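Putative cytidylyltransferase (Burkholderia pseudomallei, PDB 5X9Q) probably catalyses the transfer of an adenylyl group from ATP to D-glycero-beta-D-manno-heptose 1-phosphate, giving ADP-heptose and diphosphate. Local coordinates at residues 37-42 with 123-128; 64-69 with 101-106; 116-121 with 141-146. One frame throughout, in Å; residues are numbered along the deposited sequence.

The contacts share one parallel sheet of strand order 3-2-1-4-5 and its helices, in the Rossmann-like cytidylyltransferase fold. Contact 1 pairs the central strand 38-43 with 125-129; contact 2 pairs 65-71, neighbour of 38-43, with 105-109, one of the two edge strands within the chain. Their centres are about 9 Å apart, and contact 2 is nested in the loop that contact 1 closes. Contact 3 joins helices 115-121 and 138-145, opens after contact 2 has closed, and alternates its segments with those of contact 1; its centre lies about 10 Å from contact 1 and 17 Å from contact 2. Phe40 packing on Leu117 and Ile118, and Pro123 O bonding Trp146 NE1, tie these helices to the sheet.

Contact 1. Residues 37-42 with 123-128; sequences PVVFTN and PDILVK
Chi1 of -57° sets CG of Asp124 beside its own backbone N, from where the carboxylate meets the backbone at Val38; chi1 of -179° turns CG of Phe40 anti to the backbone N, and the Phe40 and Leu126 side chains point the same way. The strands are parallel neighbours in the Rossmann-like sheet of the cytidylyltransferase fold, Val39 pairing with Ile125 and Phe40 with Leu126. Asp124 OD2 accepts the backbone N-H of Val38 (N to OD2 2.8 Å), nearly straight at 166°, on the anti side of the carboxylate. Val38 O is gripped by two amides, Asp124 N and Ile125 N, each at 2.9 Å. The ladder continues from Phe40 N to Ile125 O and from Val127 N to Phe40 O. On the Phe40 face, Leu126 CD1 meets the ring edge 3.7 Å from Phe40 CD1, while Pro123 CB presses on Phe40 CB at 3.5 Å; Ile118 of helix 115-121 touches Phe40, Leu126 and Pro123. On the other face, Val39 CG1 and Val127 CG2 are 4.1 Å apart, the two side chains roughly perpendicular. The hydroxyl of Thr41, also hydrogen-bonded to Tyr55, donates from OG1 to Val127 O at 2.8 Å, coming from above the carbonyl plane.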
ATOM      1  N   PRO A  37     -10.906 -19.776   7.146  1.00 27.93           N
ATOM      2  CA  PRO A  37     -11.181 -19.916   5.713  1.00 27.14           C
ATOM      3  C   PRO A  37     -10.157 -19.172   4.866  1.00 28.58           C
ATOM      4  O   PRO A  37      -9.742 -18.060   5.209  1.00 25.51           O
ATOM      5  CB  PRO A  37     -12.572 -19.286   5.561  1.00 31.98           C
ATOM      6  CG  PRO A  37     -12.659 -18.294   6.661  1.00 26.00           C
ATOM      7  CD  PRO A  37     -11.801 -18.792   7.788  1.00 23.39           C
ATOM      8  N   VAL A  38      -9.752 -19.791   3.766  1.00 30.02           N
ATOM      9  CA  VAL A  38      -8.804 -19.196   2.851  1.00 24.55           C
ATOM     10  C   VAL A  38      -9.504 -18.325   1.821  1.00 25.26           C
ATOM     11  O   VAL A  38     -10.448 -18.764   1.151  1.00 25.34           O
ATOM     12  CB  VAL A  38      -7.987 -20.276   2.155  1.00 27.83           C
ATOM     13  CG1 VAL A  38      -7.052 -19.664   1.119  1.00 19.56           C
ATOM     14  CG2 VAL A  38      -7.219 -21.087   3.207  1.00 26.71           C
ATOM     15  N   VAL A  39      -9.055 -17.079   1.720  1.00 26.05           N
ATOM     16  CA  VAL A  39      -9.662 -16.124   0.806  1.00 23.98           C
ATOM     17  C   VAL A  39      -8.762 -15.891  -0.417  1.00 24.76           C
ATOM     18  O   VAL A  39      -7.523 -15.760  -0.310  1.00 21.18           O
ATOM     19  CB  VAL A  39      -9.952 -14.807   1.517  1.00 21.27           C
ATOM     20  CG1 VAL A  39     -10.834 -13.927   0.663  1.00 23.72           C
ATOM     21  CG2 VAL A  39     -10.671 -15.089   2.828  1.00 27.10           C
ATOM     22  N   PHE A  40      -9.389 -15.862  -1.588  1.00 23.79           N
ATOM     23  CA  PHE A  40      -8.653 -15.666  -2.819  1.00 20.88           C
ATOM     24  C   PHE A  40      -9.218 -14.513  -3.593  1.00 21.39           C
ATOM     25  O   PHE A  40     -10.438 -14.314  -3.603  1.00 19.47           O
ATOM     26  CB  PHE A  40      -8.687 -16.915  -3.695  1.00 20.68           C
ATOM     27  CG  PHE A  40      -7.909 -16.767  -4.971  1.00 19.54           C
ATOM     28  CD1 PHE A  40      -8.477 -16.182  -6.101  1.00 20.35           C
ATOM     29  CD2 PHE A  40      -6.601 -17.201  -5.035  1.00 20.32           C
ATOM     30  CE1 PHE A  40      -7.749 -16.027  -7.258  1.00 23.70           C
ATOM     31  CE2 PHE A  40      -5.861 -17.051  -6.205  1.00 21.22           C
ATOM     32  CZ  PHE A  40      -6.435 -16.461  -7.310  1.00 21.59           C
ATOM     33  N   THR A  41      -8.323 -13.747  -4.227  1.00 20.31           N
ATOM     34  CA  THR A  41      -8.715 -12.776  -5.229  1.00 19.46           C
ATOM     35  C   THR A  41      -7.629 -12.633  -6.311  1.00 24.98           C
ATOM     36  O   THR A  41      -6.486 -13.016  -6.111  1.00 23.58           O
ATOM     37  CB  THR A  41      -8.993 -11.412  -4.594  1.00 28.48           C
ATOM     38  OG1 THR A  41      -9.739 -10.618  -5.520  1.00 29.60           O
ATOM     39  CG2 THR A  41      -7.689 -10.683  -4.256  1.00 31.00           C
ATOM     40  N   ASN A  42      -7.974 -12.049  -7.446  1.00 24.51           N
ATOM     41  CA  ASN A  42      -7.016 -11.893  -8.512  1.00 29.03           C
ATOM     42  C   ASN A  42      -7.195 -10.562  -9.212  1.00 28.51           C
ATOM     43  O   ASN A  42      -8.259  -9.934  -9.105  1.00 27.25           O
ATOM     44  CB  ASN A  42      -7.121 -13.014  -9.543  1.00 29.01           C
ATOM     45  CG  ASN A  42      -8.471 -13.052 -10.227  1.00 30.22           C
ATOM     46  OD1 ASN A  42      -8.576 -12.727 -11.403  1.00 33.11           O
ATOM     47  ND2 ASN A  42      -9.499 -13.490  -9.508  1.00 34.43           N
ATOM     48  N   PRO A 123      -9.424 -22.101  -2.658  1.00 29.94           N
ATOM     49  CA  PRO A 123      -9.986 -21.187  -1.646  1.00 24.83           C
ATOM     50  C   PRO A 123     -11.336 -21.602  -1.071  1.00 26.53           C
ATOM     51  O   PRO A 123     -12.102 -22.242  -1.766  1.00 23.34           O
ATOM     52  CB  PRO A 123     -10.139 -19.857  -2.397  1.00 19.54           C
ATOM     53  CG  PRO A 123     -10.416 -20.282  -3.829  1.00 25.73           C
ATOM     54  CD  PRO A 123      -9.558 -21.522  -4.035  1.00 21.67           C
ATOM     55  N   ASP A 124     -11.628 -21.202   0.163  1.00 27.31           N
ATOM     56  CA  ASP A 124     -12.957 -21.343   0.718  1.00 24.41           C
ATOM     57  C   ASP A 124     -13.802 -20.148   0.289  1.00 24.80           C
ATOM     58  O   ASP A 124     -15.028 -20.234   0.182  1.00 23.61           O
ATOM     59  CB  ASP A 124     -12.906 -21.413   2.248  1.00 27.79           C
ATOM     60  CG  ASP A 124     -12.028 -22.533   2.741  1.00 31.23           C
ATOM     61  OD1 ASP A 124     -12.265 -23.697   2.331  1.00 36.89           O
ATOM     62  OD2 ASP A 124     -11.073 -22.241   3.504  1.00 32.62           O
ATOM     63  N   ILE A 125     -13.158 -19.017   0.039  1.00 21.84           N
ATOM     64  CA  ILE A 125     -13.934 -17.841  -0.319  1.00 23.50           C
ATOM     65  C   ILE A 125     -13.260 -17.147  -1.480  1.00 21.89           C
ATOM     66  O   ILE A 125     -12.055 -16.916  -1.441  1.00 22.79           O
ATOM     67  CB  ILE A 125     -14.077 -16.853   0.872  1.00 23.31           C
ATOM     68  CG1 ILE A 125     -14.729 -17.525   2.080  1.00 24.23           C
ATOM     69  CG2 ILE A 125     -14.853 -15.614   0.452  1.00 23.70           C
ATOM     70  CD1 ILE A 125     -14.681 -16.680   3.316  1.00 26.91           C
ATOM     71  N   LEU A 126     -14.034 -16.860  -2.522  1.00 21.68           N
ATOM     72  CA  LEU A 126     -13.562 -16.145  -3.693  1.00 22.53           C
ATOM     73  C   LEU A 126     -14.169 -14.771  -3.737  1.00 25.88           C
ATOM     74  O   LEU A 126     -15.380 -14.636  -3.607  1.00 24.85           O
ATOM     75  CB  LEU A 126     -13.920 -16.885  -4.987  1.00 27.51           C
ATOM     76  CG  LEU A 126     -13.635 -15.988  -6.204  1.00 27.22           C
ATOM     77  CD1 LEU A 126     -12.135 -15.932  -6.477  1.00 26.73           C
ATOM     78  CD2 LEU A 126     -14.373 -16.456  -7.431  1.00 27.68           C
ATOM     79  N   VAL A 127     -13.347 -13.744  -3.926  1.00 27.21           N
ATOM     80  CA  VAL A 127     -13.869 -12.389  -3.910  1.00 24.33           C
ATOM     81  C   VAL A 127     -13.438 -11.598  -5.115  1.00 27.15           C
ATOM     82  O   VAL A 127     -12.337 -11.770  -5.608  1.00 30.03           O
ATOM     83  CB  VAL A 127     -13.440 -11.636  -2.608  1.00 35.20           C
ATOM     84  CG1 VAL A 127     -14.040 -12.298  -1.402  1.00 33.15           C
ATOM     85  CG2 VAL A 127     -11.921 -11.583  -2.468  1.00 37.74           C
ATOM     86  N   LYS A 128     -14.329 -10.753  -5.611  1.00 31.73           N
ATOM     87  CA  LYS A 128     -13.963  -9.827  -6.654  1.00 32.80           C
ATOM     88  C   LYS A 128     -14.274  -8.416  -6.214  1.00 35.70           C
ATOM     89  O   LYS A 128     -15.259  -8.172  -5.506  1.00 37.97           O
ATOM     90  CB  LYS A 128     -14.681 -10.133  -7.962  1.00 41.88           C
ATOM     91  CG  LYS A 128     -13.943 -11.163  -8.783  1.00 44.33           C
ATOM     92  CD  LYS A 128     -14.628 -11.401 -10.101  1.00 55.79           C
ATOM     93  CE  LYS A 128     -14.448 -10.199 -11.004  1.00 58.85           C
ATOM     94  NZ  LYS A 128     -13.041 -10.029 -11.431  1.00 48.76           N
TER

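Contact 2. Residues 64-69 with 101-106; sequences ACLIVG and ECVDWV
Trp105 turns the edge of its five-membered ring to Cys65, whose sulfur lies close to the ring plane with SG 4.0 Å from CD1, a sulfur-aromatic contact made at the edge. Chi1 of -57° puts CG of Trp105 beside its backbone N, and chi2 of 104° sets the turn of the ring; SG of Cys65 is anti to its own backbone N. The contact lies at a parallel strand pair of the Rossmann-like sheet: strand 65-71 and strand 105-109, one of the two edge strands within the chain, are joined by a beta-alpha-beta crossover that runs through helix 90-98. Ile67 is paired with Trp105 and Val68 with Val106. On the Trp105 face, Ile67 CG1 packs against Trp105 CB at 4.2 Å, and Leu34 touches both residues.

On the other face, the side chain of Val68 is set nearly square to that of Val103. Val68 CG2 touches both methyls of Val103, CG1 and CG2, at 3.9 Å, and Leu97 of the crossover helix packs on Val68 and Val106. Next to them Leu66 CD2 rests 3.8 Å from Cys102 O. The chain around Cys102 leads back to Glu101, the first residue of segment 101-106, which reaches the second subunit in a salt bridge with Arg19 of that chain.

The backbone of Leu66 is held at both its polar atoms. Leu66 O accepts two amides, Trp105 N at 3.2 Å and Asp104 N at 2.9 Å. Further along, Val68 N bonds to Trp105 O at an angle of 169°. Asp104 OD2 also carries a salt bridge to Lys60 of helix 50-62, a nearby positive charge that would be expected to stabilise the carboxylate; on its anti side, OD2 receives Leu66 N at 2.9 Å.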
ATOM      1  N   ALA A  64      -9.282 -15.883   7.283  1.00 23.26           N
ATOM      2  CA  ALA A  64      -8.079 -15.901   8.112  1.00 24.38           C
ATOM      3  C   ALA A  64      -6.803 -15.746   7.272  1.00 28.61           C
ATOM      4  O   ALA A  64      -5.692 -15.670   7.788  1.00 29.45           O
ATOM      5  CB  ALA A  64      -8.021 -17.177   8.912  1.00 22.90           C
ATOM      6  N   CYS A  65      -6.960 -15.723   5.965  1.00 27.07           N
ATOM      7  CA  CYS A  65      -5.812 -15.829   5.098  1.00 26.90           C
ATOM      8  C   CYS A  65      -6.172 -15.281   3.720  1.00 29.28           C
ATOM      9  O   CYS A  65      -7.212 -15.648   3.162  1.00 28.13           O
ATOM     10  CB  CYS A  65      -5.389 -17.297   5.029  1.00 27.31           C
ATOM     11  SG  CYS A  65      -4.099 -17.591   3.898  1.00 42.24           S
ATOM     12  N   LEU A  66      -5.341 -14.404   3.164  1.00 22.92           N
ATOM     13  CA  LEU A  66      -5.687 -13.798   1.894  1.00 22.02           C
ATOM     14  C   LEU A  66      -4.620 -14.010   0.854  1.00 26.28           C
ATOM     15  O   LEU A  66      -3.488 -13.541   1.008  1.00 22.15           O
ATOM     16  CB  LEU A  66      -5.939 -12.308   2.054  1.00 22.08           C
ATOM     17  CG  LEU A  66      -6.201 -11.568   0.740  1.00 21.03           C
ATOM     18  CD1 LEU A  66      -7.446 -12.108   0.016  1.00 24.27           C
ATOM     19  CD2 LEU A  66      -6.279 -10.035   0.936  1.00 21.03           C
ATOM     20  N   ILE A  67      -5.018 -14.665  -0.234  1.00 25.05           N
ATOM     21  CA  ILE A  67      -4.144 -14.917  -1.367  1.00 23.65           C
ATOM     22  C   ILE A  67      -4.570 -14.051  -2.549  1.00 21.76           C
ATOM     23  O   ILE A  67      -5.756 -13.984  -2.886  1.00 20.30           O
ATOM     24  CB  ILE A  67      -4.179 -16.419  -1.771  1.00 25.94           C
ATOM     25  CG1 ILE A  67      -3.914 -17.310  -0.558  1.00 22.16           C
ATOM     26  CG2 ILE A  67      -3.205 -16.701  -2.900  1.00 20.08           C
ATOM     27  CD1 ILE A  67      -3.925 -18.787  -0.863  1.00 23.03           C
ATOM     28  N   VAL A  68      -3.608 -13.388  -3.183  1.00 24.03           N
ATOM     29  CA  VAL A  68      -3.883 -12.585  -4.372  1.00 21.21           C
ATOM     30  C   VAL A  68      -3.178 -13.178  -5.607  1.00 24.48           C
ATOM     31  O   VAL A  68      -1.972 -13.433  -5.590  1.00 22.79           O
ATOM     32  CB  VAL A  68      -3.443 -11.137  -4.161  1.00 25.48           C
ATOM     33  CG1 VAL A  68      -3.923 -10.272  -5.308  1.00 26.32           C
ATOM     34  CG2 VAL A  68      -4.002 -10.617  -2.831  1.00 26.20           C
ATOM     35  N   GLY A  69      -3.945 -13.455  -6.657  1.00 22.97           N
ATOM     36  CA  GLY A  69      -3.393 -13.928  -7.915  1.00 21.67           C
ATOM     37  C   GLY A  69      -3.143 -12.777  -8.875  1.00 25.29           C
ATOM     38  O   GLY A  69      -4.003 -11.903  -9.075  1.00 24.65           O
ATOM     39  N   GLU A 101      -0.311  -4.758   4.319  1.00 27.77           N
ATOM     40  CA  GLU A 101      -0.536  -5.428   5.588  1.00 33.05           C
ATOM     41  C   GLU A 101      -1.551  -6.553   5.480  1.00 27.49           C
ATOM     42  O   GLU A 101      -1.402  -7.587   6.120  1.00 26.30           O
ATOM     43  CB  GLU A 101      -1.019  -4.445   6.651  1.00 28.92           C
ATOM     44  CG  GLU A 101      -1.157  -5.116   8.015  1.00 36.29           C
ATOM     45  CD  GLU A 101      -1.438  -4.138   9.134  1.00 57.17           C
ATOM     46  OE1 GLU A 101      -1.965  -3.036   8.850  1.00 60.39           O
ATOM     47  OE2 GLU A 101      -1.094  -4.452  10.299  1.00 75.41           O
ATOM     48  N   CYS A 102      -2.601  -6.350   4.698  1.00 22.21           N
ATOM     49  CA  CYS A 102      -3.681  -7.324   4.718  1.00 23.95           C
ATOM     50  C   CYS A 102      -3.447  -8.551   3.850  1.00 24.80           C
ATOM     51  O   CYS A 102      -4.157  -9.532   4.008  1.00 29.67           O
ATOM     52  CB  CYS A 102      -4.990  -6.658   4.312  1.00 25.98           C
ATOM     53  SG  CYS A 102      -5.008  -6.046   2.635  1.00 37.42           S
ATOM     54  N   VAL A 103      -2.455  -8.521   2.962  1.00 25.51           N
ATOM     55  CA  VAL A 103      -2.203  -9.621   2.024  1.00 23.01           C
ATOM     56  C   VAL A 103      -1.266 -10.635   2.654  1.00 22.46           C
ATOM     57  O   VAL A 103      -0.260 -10.248   3.244  1.00 26.37           O
ATOM     58  CB  VAL A 103      -1.551  -9.116   0.673  1.00 24.15           C
ATOM     59  CG1 VAL A 103      -1.100 -10.297  -0.193  1.00 20.56           C
ATOM     60  CG2 VAL A 103      -2.487  -8.238  -0.132  1.00 21.96           C
ATOM     61  N   ASP A 104      -1.555 -11.923   2.540  1.00 21.17           N
ATOM     62  CA  ASP A 104      -0.612 -12.914   3.066  1.00 21.47           C
ATOM     63  C   ASP A 104       0.252 -13.555   1.985  1.00 26.40           C
ATOM     64  O   ASP A 104       1.437 -13.782   2.193  1.00 25.87           O
ATOM     65  CB  ASP A 104      -1.353 -14.013   3.822  1.00 21.85           C
ATOM     66  CG  ASP A 104      -2.114 -13.464   5.004  1.00 24.42           C
ATOM     67  OD1 ASP A 104      -1.474 -13.204   6.054  1.00 30.50           O
ATOM     68  OD2 ASP A 104      -3.342 -13.254   4.874  1.00 25.42           O
ATOM     69  N   TRP A 105      -0.323 -13.827   0.821  1.00 23.51           N
ATOM     70  CA  TRP A 105       0.417 -14.530  -0.219  1.00 27.10           C
ATOM     71  C   TRP A 105       0.093 -13.937  -1.572  1.00 25.11           C
ATOM     72  O   TRP A 105      -1.062 -13.672  -1.869  1.00 24.19           O
ATOM     73  CB  TRP A 105       0.095 -16.039  -0.215  1.00 22.99           C
ATOM     74  CG  TRP A 105       0.358 -16.711   1.117  1.00 31.24           C
ATOM     75  CD1 TRP A 105      -0.575 -17.100   2.056  1.00 31.01           C
ATOM     76  CD2 TRP A 105       1.637 -17.029   1.676  1.00 30.87           C
ATOM     77  NE1 TRP A 105       0.055 -17.654   3.141  1.00 32.36           N
ATOM     78  CE2 TRP A 105       1.409 -17.623   2.935  1.00 32.67           C
ATOM     79  CE3 TRP A 105       2.957 -16.884   1.226  1.00 33.79           C
ATOM     80  CZ2 TRP A 105       2.453 -18.059   3.754  1.00 39.76           C
ATOM     81  CZ3 TRP A 105       3.990 -17.321   2.040  1.00 35.88           C
ATOM     82  CH2 TRP A 105       3.732 -17.905   3.285  1.00 37.20           C
ATOM     83  N   VAL A 106       1.116 -13.734  -2.395  1.00 27.21           N
ATOM     84  CA  VAL A 106       0.917 -13.233  -3.753  1.00 26.42           C
ATOM     85  C   VAL A 106       1.480 -14.257  -4.751  1.00 26.49           C
ATOM     86  O   VAL A 106       2.657 -14.639  -4.663  1.00 29.12           O
ATOM     87  CB  VAL A 106       1.588 -11.850  -3.968  1.00 28.00           C
ATOM     88  CG1 VAL A 106       1.230 -11.280  -5.336  1.00 22.81           C
ATOM     89  CG2 VAL A 106       1.173 -10.874  -2.841  1.00 24.64           C
TER

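Contact 3. Residues 116-121 with 141-146; sequences SLIEAV and ALVRGW
Ile118 points its CB toward helix 138-145, where that atom lies 4.1 Å from Leu142 CD2, and the side chain then divides. The CG2 branch meets two methyls, Leu142 CD2 and Val143 CG2, each 3.7 Å from Ile118 CG2; the rim of Trp146 at CH2 stands a little farther off. The other branch turns to the sheet: chi1 of -71° sets CG1 beside the backbone N, and Ile118 CG1 lies 3.6 Å from Phe40 CE1. The tip, Ile118 CD1, ends against the same ring and close to Leu126. Ile118 and Leu142 lie alongside each other, pointing opposite ways, while Val143 stands roughly perpendicular to Ile118.

Over residues 116-121 and 141-145 the helix axes approach to 10.3 Å and are inclined by 18°. They are successive helices of the Rossmann-like alternation, one before strand 125-129 and one after it, and both lie on the Phe40 and Leu126 face of the sheet. Pro123, just ahead of that strand, touches both Ile118 and Val143 from the sheet side.

Farther from the sheet, Leu142 CD2 sits over the backbone of helix 115-121, 3.6 Å from Glu119 N, and also touches Glu119 CB. No hydrogen bond joins the two segments. Trp146 takes the crowded position for CG, between backbone N and carbonyl carbon (chi1 60°), and its indole folds back over the carbonyls of Leu142 and Val143: one face has both oxygens above it, displaced toward the rim, Val143 O 3.2 Å from the ring plane. Its NE1 is hydrogen-bonded to Pro123 O, and its ring stacks with His122. Ile118 O approaches the indole at its edge, near the ring plane, 3.7 Å from Trp146 CH2.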
ATOM      1  N   SER A 116      -7.434 -22.244 -13.471  1.00 30.31           N
ATOM      2  CA  SER A 116      -6.581 -23.359 -13.064  1.00 31.72           C
ATOM      3  C   SER A 116      -5.786 -22.980 -11.817  1.00 31.83           C
ATOM      4  O   SER A 116      -5.444 -23.856 -11.020  1.00 34.38           O
ATOM      5  CB  SER A 116      -5.605 -23.783 -14.176  1.00 31.42           C
ATOM      6  OG  SER A 116      -4.501 -22.886 -14.234  1.00 38.88           O
ATOM      7  N   LEU A 117      -5.452 -21.698 -11.648  1.00 28.48           N
ATOM      8  CA  LEU A 117      -4.789 -21.299 -10.403  1.00 30.54           C
ATOM      9  C   LEU A 117      -5.740 -21.567  -9.218  1.00 29.12           C
ATOM     10  O   LEU A 117      -5.365 -22.229  -8.246  1.00 25.43           O
ATOM     11  CB  LEU A 117      -4.355 -19.831 -10.432  1.00 23.85           C
ATOM     12  CG  LEU A 117      -3.785 -19.256  -9.121  1.00 24.37           C
ATOM     13  CD1 LEU A 117      -2.549 -19.990  -8.598  1.00 24.94           C
ATOM     14  CD2 LEU A 117      -3.450 -17.805  -9.304  1.00 21.49           C
ATOM     15  N   ILE A 118      -6.986 -21.118  -9.347  1.00 25.05           N
ATOM     16  CA  ILE A 118      -7.979 -21.297  -8.297  1.00 28.55           C
ATOM     17  C   ILE A 118      -8.260 -22.759  -8.000  1.00 34.47           C
ATOM     18  O   ILE A 118      -8.504 -23.139  -6.843  1.00 29.62           O
ATOM     19  CB  ILE A 118      -9.295 -20.580  -8.658  1.00 29.25           C
ATOM     20  CG1 ILE A 118      -9.064 -19.070  -8.561  1.00 27.66           C
ATOM     21  CG2 ILE A 118     -10.438 -21.014  -7.715  1.00 22.96           C
ATOM     22  CD1 ILE A 118     -10.243 -18.225  -8.930  1.00 27.83           C
ATOM     23  N   GLU A 119      -8.187 -23.589  -9.033  1.00 30.29           N
ATOM     24  CA  GLU A 119      -8.407 -25.005  -8.842  1.00 35.97           C
ATOM     25  C   GLU A 119      -7.287 -25.532  -7.941  1.00 33.57           C
ATOM     26  O   GLU A 119      -7.523 -26.306  -6.995  1.00 33.65           O
ATOM     27  CB  GLU A 119      -8.482 -25.726 -10.211  1.00 33.20           C
ATOM     28  CG  GLU A 119      -8.612 -27.256 -10.158  1.00 40.01           C
ATOM     29  CD  GLU A 119      -9.028 -27.886 -11.514  1.00 56.58           C
ATOM     30  OE1 GLU A 119      -9.961 -27.378 -12.179  1.00 65.63           O
ATOM     31  OE2 GLU A 119      -8.383 -28.865 -11.951  1.00 65.21           O
ATOM     32  N   ALA A 120      -6.082 -25.045  -8.194  1.00 31.13           N
ATOM     33  CA  ALA A 120      -4.900 -25.505  -7.475  1.00 35.66           C
ATOM     34  C   ALA A 120      -4.881 -24.998  -6.030  1.00 33.74           C
ATOM     35  O   ALA A 120      -4.471 -25.698  -5.113  1.00 38.01           O
ATOM     36  CB  ALA A 120      -3.627 -25.066  -8.237  1.00 29.82           C
ATOM     37  N   VAL A 121      -5.330 -23.767  -5.842  1.00 31.44           N
ATOM     38  CA  VAL A 121      -5.300 -23.120  -4.546  1.00 28.11           C
ATOM     39  C   VAL A 121      -6.459 -23.572  -3.642  1.00 32.50           C
ATOM     40  O   VAL A 121      -6.319 -23.648  -2.420  1.00 28.45           O
ATOM     41  CB  VAL A 121      -5.357 -21.598  -4.728  1.00 29.12           C
ATOM     42  CG1 VAL A 121      -5.634 -20.900  -3.397  1.00 25.81           C
ATOM     43  CG2 VAL A 121      -4.046 -21.094  -5.353  1.00 29.76           C
ATOM     44  N   ALA A 141     -18.278 -20.634 -10.166  1.00 25.62           N
ATOM     45  CA  ALA A 141     -18.859 -21.950 -10.280  1.00 21.15           C
ATOM     46  C   ALA A 141     -17.879 -22.954  -9.745  1.00 24.69           C
ATOM     47  O   ALA A 141     -18.267 -23.880  -9.031  1.00 25.30           O
ATOM     48  CB  ALA A 141     -19.216 -22.265 -11.746  1.00 33.90           C
ATOM     49  N   LEU A 142     -16.602 -22.769 -10.082  1.00 23.35           N
ATOM     50  CA  LEU A 142     -15.587 -23.697  -9.611  1.00 25.77           C
ATOM     51  C   LEU A 142     -15.600 -23.759  -8.090  1.00 28.13           C
ATOM     52  O   LEU A 142     -15.738 -24.844  -7.508  1.00 25.47           O
ATOM     53  CB  LEU A 142     -14.196 -23.298 -10.107  1.00 29.57           C
ATOM     54  CG  LEU A 142     -13.067 -24.229  -9.633  1.00 29.76           C
ATOM     55  CD1 LEU A 142     -13.212 -25.633 -10.202  1.00 27.83           C
ATOM     56  CD2 LEU A 142     -11.703 -23.655  -9.993  1.00 31.28           C
ATOM     57  N   VAL A 143     -15.506 -22.593  -7.447  1.00 26.27           N
ATOM     58  CA  VAL A 143     -15.411 -22.557  -5.990  1.00 25.63           C
ATOM     59  C   VAL A 143     -16.694 -23.030  -5.304  1.00 24.85           C
ATOM     60  O   VAL A 143     -16.653 -23.817  -4.337  1.00 23.60           O
ATOM     61  CB  VAL A 143     -15.067 -21.138  -5.495  1.00 25.81           C
ATOM     62  CG1 VAL A 143     -15.168 -21.069  -3.982  1.00 25.31           C
ATOM     63  CG2 VAL A 143     -13.683 -20.781  -5.931  1.00 25.22           C
ATOM     64  N   ARG A 144     -17.835 -22.553  -5.796  1.00 23.30           N
ATOM     65  CA  ARG A 144     -19.111 -22.997  -5.238  1.00 30.67           C
ATOM     66  C   ARG A 144     -19.291 -24.479  -5.458  1.00 28.93           C
ATOM     67  O   ARG A 144     -19.959 -25.145  -4.663  1.00 28.18           O
ATOM     68  CB  ARG A 144     -20.290 -22.243  -5.852  1.00 30.53           C
ATOM     69  CG  ARG A 144     -20.407 -20.810  -5.413  1.00 26.33           C
ATOM     70  CD  ARG A 144     -21.322 -20.061  -6.334  1.00 27.42           C
ATOM     71  NE  ARG A 144     -21.537 -18.718  -5.835  1.00 28.37           N
ATOM     72  CZ  ARG A 144     -22.103 -17.737  -6.522  1.00 30.53           C
ATOM     73  NH1 ARG A 144     -22.498 -17.931  -7.774  1.00 30.97           N
ATOM     74  NH2 ARG A 144     -22.272 -16.553  -5.946  1.00 34.81           N
ATOM     75  N   GLY A 145     -18.670 -24.992  -6.524  1.00 26.83           N
ATOM     76  CA  GLY A 145     -18.789 -26.397  -6.875  1.00 29.15           C
ATOM     77  C   GLY A 145     -18.363 -27.295  -5.728  1.00 34.90           C
ATOM     78  O   GLY A 145     -18.930 -28.381  -5.557  1.00 35.63           O
ATOM     79  N   TRP A 146     -17.408 -26.848  -4.906  1.00 28.10           N
ATOM     80  CA  TRP A 146     -17.016 -27.668  -3.764  1.00 25.22           C
ATOM     81  C   TRP A 146     -17.529 -27.097  -2.453  1.00 28.84           C
ATOM     82  O   TRP A 146     -17.006 -27.441  -1.400  1.00 30.27           O
ATOM     83  CB  TRP A 146     -15.496 -27.834  -3.681  1.00 24.74           C
ATOM     84  CG  TRP A 146     -14.697 -26.554  -3.534  1.00 29.64           C
ATOM     85  CD1 TRP A 146     -14.725 -25.684  -2.486  1.00 27.01           C
ATOM     86  CD2 TRP A 146     -13.731 -26.033  -4.461  1.00 25.78           C
ATOM     87  NE1 TRP A 146     -13.846 -24.648  -2.709  1.00 23.34           N
ATOM     88  CE2 TRP A 146     -13.223 -24.845  -3.916  1.00 26.64           C
ATOM     89  CE3 TRP A 146     -13.246 -26.465  -5.702  1.00 27.18           C
ATOM     90  CZ2 TRP A 146     -12.260 -24.076  -4.568  1.00 27.19           C
ATOM     91  CZ3 TRP A 146     -12.299 -25.706  -6.353  1.00 25.25           C
ATOM     92  CH2 TRP A 146     -11.819 -24.520  -5.787  1.00 28.90           C
TER